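Local structure of envelope polyprotein (Puumala orthohantavirus, 5FXU) at residues T133-S139 with V151-K155. The protein forms the Gn ectodomain of the hantaviral envelope spike, a glycosylated surface protein that probably takes part in host-cell entry and meets the antibody response. Numbering follows the deposited sequence.
Sequences TCITTKS and VNYEK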
loop_
_atom_site.group_PDB
_atom_site.type_symbol
_atom_site.label_atom_id
_atom_site.label_comp_id
_atom_site.label_asym_id
_atom_site.label_seq_id
_atom_site.Cartn_x
_atom_site.Cartn_y
_atom_site.Cartn_z
ATOM N N THR A 133 0.903 4.153 -21.975
ATOM C CA THR A 133 0.492 2.755 -22.071
ATOM C C THR A 133 -0.915 2.595 -22.653
ATOM O O THR A 133 -1.167 1.649 -23.391
ATOM C CB THR A 133 0.535 2.057 -20.698
ATOM O OG1 THR A 133 1.747 2.390 -20.048
ATOM C CG2 THR A 133 0.509 0.548 -20.857
ATOM N N CYS A 134 -1.801 3.529 -22.324
ATOM C CA CYS A 134 -3.135 3.627 -22.908
ATOM C C CYS A 134 -3.190 3.791 -24.444
ATOM O O CYS A 134 -4.183 3.425 -25.069
ATOM C CB CYS A 134 -3.891 4.789 -22.246
ATOM S SG CYS A 134 -4.412 4.440 -20.527
ATOM N N ILE A 135 -2.136 4.345 -25.045
ATOM C CA ILE A 135 -2.020 4.423 -26.504
ATOM C C ILE A 135 -1.535 3.080 -27.050
ATOM O O ILE A 135 -2.027 2.624 -28.085
ATOM C CB ILE A 135 -1.080 5.580 -26.942
ATOM C CG1 ILE A 135 -1.676 6.913 -26.513
ATOM C CG2 ILE A 135 -0.871 5.583 -28.457
ATOM C CD1 ILE A 135 -0.655 8.019 -26.418
ATOM N N THR A 136 -0.579 2.453 -26.365
ATOM C CA THR A 136 0.054 1.261 -26.884
ATOM C C THR A 136 -0.708 -0.028 -26.663
ATOM O O THR A 136 -0.371 -1.039 -27.297
ATOM C CB THR A 136 1.451 1.037 -26.276
ATOM O OG1 THR A 136 1.365 0.861 -24.858
ATOM C CG2 THR A 136 2.366 2.190 -26.621
ATOM N N THR A 137 -1.681 -0.027 -25.763
ATOM C CA THR A 137 -2.174 -1.289 -25.170
ATOM C C THR A 137 -3.685 -1.258 -24.905
ATOM O O THR A 137 -4.172 -0.325 -24.249
ATOM C CB THR A 137 -1.411 -1.588 -23.852
ATOM O OG1 THR A 137 0.003 -1.485 -24.079
ATOM C CG2 THR A 137 -1.707 -3.000 -23.346
ATOM N N LYS A 138 -4.397 -2.262 -25.433
ATOM C CA LYS A 138 -5.817 -2.499 -25.138
ATOM C C LYS A 138 -5.977 -3.559 -24.020
ATOM O O LYS A 138 -6.767 -3.388 -23.104
ATOM C CB LYS A 138 -6.577 -2.963 -26.389
ATOM C CG LYS A 138 -8.085 -3.212 -26.210
ATOM C CD LYS A 138 -8.891 -1.926 -25.958
ATOM C CE LYS A 138 -10.325 -2.205 -25.466
ATOM N NZ LYS A 138 -10.459 -2.352 -23.965
ATOM N N SER A 139 -5.245 -4.649 -24.133
ATOM C CA SER A 139 -5.224 -5.657 -23.095
ATOM C C SER A 139 -3.949 -6.449 -23.137
ATOM O O SER A 139 -3.306 -6.549 -24.173
ATOM C CB SER A 139 -6.439 -6.595 -23.201
ATOM O OG SER A 139 -6.562 -7.160 -24.491
ATOM N N VAL A 151 -5.322 -7.627 -17.889
ATOM C CA VAL A 151 -5.293 -6.181 -17.771
ATOM C C VAL A 151 -6.092 -5.638 -18.930
ATOM O O VAL A 151 -5.795 -5.970 -20.066
ATOM C CB VAL A 151 -3.864 -5.617 -17.811
ATOM C CG1 VAL A 151 -3.884 -4.112 -17.554
ATOM C CG2 VAL A 151 -2.975 -6.287 -16.768
ATOM N N ASN A 152 -7.104 -4.823 -18.647
ATOM C CA ASN A 152 -7.950 -4.204 -19.664
ATOM C C ASN A 152 -7.834 -2.701 -19.565
ATOM O O ASN A 152 -8.162 -2.109 -18.526
ATOM C CB ASN A 152 -9.412 -4.597 -19.503
ATOM C CG ASN A 152 -9.661 -6.055 -19.847
ATOM O OD1 ASN A 152 -9.178 -6.566 -20.859
ATOM N ND2 ASN A 152 -10.440 -6.731 -19.010
ATOM N N TYR A 153 -7.375 -2.086 -20.650
ATOM C CA TYR A 153 -7.283 -0.634 -20.723
ATOM C C TYR A 153 -8.549 -0.193 -21.409
ATOM O O TYR A 153 -8.844 -0.658 -22.497
ATOM C CB TYR A 153 -6.044 -0.219 -21.490
ATOM C CG TYR A 153 -4.763 -0.567 -20.761
ATOM C CD1 TYR A 153 -4.236 -1.847 -20.819
ATOM C CD2 TYR A 153 -4.051 0.400 -20.049
ATOM C CE1 TYR A 153 -3.050 -2.163 -20.174
ATOM C CE2 TYR A 153 -2.868 0.079 -19.395
ATOM C CZ TYR A 153 -2.376 -1.199 -19.459
ATOM O OH TYR A 153 -1.212 -1.544 -18.800
ATOM N N GLU A 154 -9.308 0.671 -20.751
ATOM C CA GLU A 154 -10.628 1.071 -21.216
ATOM C C GLU A 154 -10.719 2.584 -21.223
ATOM O O GLU A 154 -10.304 3.226 -20.253
ATOM C CB GLU A 154 -11.681 0.474 -20.284
ATOM C CG GLU A 154 -12.998 0.074 -20.957
ATOM C CD GLU A 154 -13.523 -1.286 -20.482
ATOM O OE1 GLU A 154 -13.494 -1.555 -19.253
ATOM O OE2 GLU A 154 -13.935 -2.088 -21.354
ATOM N N LYS A 155 -11.237 3.146 -22.316
ATOM C CA LYS A 155 -11.275 4.597 -22.490
ATOM C C LYS A 155 -12.463 5.167 -21.720
ATOM O O LYS A 155 -13.533 4.563 -21.661
ATOM C CB LYS A 155 -11.263 5.051 -23.964
ATOM C CG LYS A 155 -10.412 4.249 -24.955
ATOM C CD LYS A 155 -8.960 4.052 -24.492
ATOM C CE LYS A 155 -8.194 3.030 -25.346
ATOM N NZ LYS A 155 -7.191 2.232 -24.572
#
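Tyr153 reaches out of strand 147-155 into the short turn of helix 133-136 and the segment that follows it. Tyr153 CB lies 3.3 Å from Thr137 O, just after the helix, with Lys138 O close by. Lys138 O sits at the ring edge by CD1, near the ring plane. The CB and CG2 end of Thr137 comes over one face near the rim, with Thr137 CG2 3.5 Å from Tyr153 CE1. At the edge by CD2, Cys134 SG makes a sulfur-aromatic contact, 4.1 Å from Tyr153 CD2. Thr133 CG2 approaches CE2, CZ and OH obliquely, and at the tip Tyr153 OH lies 3.4 Å from Thr133 CG2. That methyl is anti to the backbone N (chi1 -46° for OG1), which leaves OG1 to bond Pro130 O.

The backbone of Tyr153 is held from both ends. Tyr153 N donates to Lys138 O at 2.8 Å, nearly straight at 168°, while Tyr153 O takes Lys138 NZ, also at 2.8 Å. Bends at chi2 and chi4 curl the Lys138 chain back to that oxygen, although its CB points away from the strand. From further along the strand, Lys155 NZ reaches Cys134 O in the carbonyl plane, on a lone pair, at a long 3.3 Å.

Ser139 and Asn152 form a non-hydrogen-bonded antiparallel pair where strand 139-144 begins beside 147-155. Strand 3-9 flanks 147-155 on its other side, and its Cys9, disulfide-bonded to Cys134, links helix 133-136 covalently to strand 3-9, while Phe45 from a loop and Leu127 from strand 120-130 also pack against Tyr153.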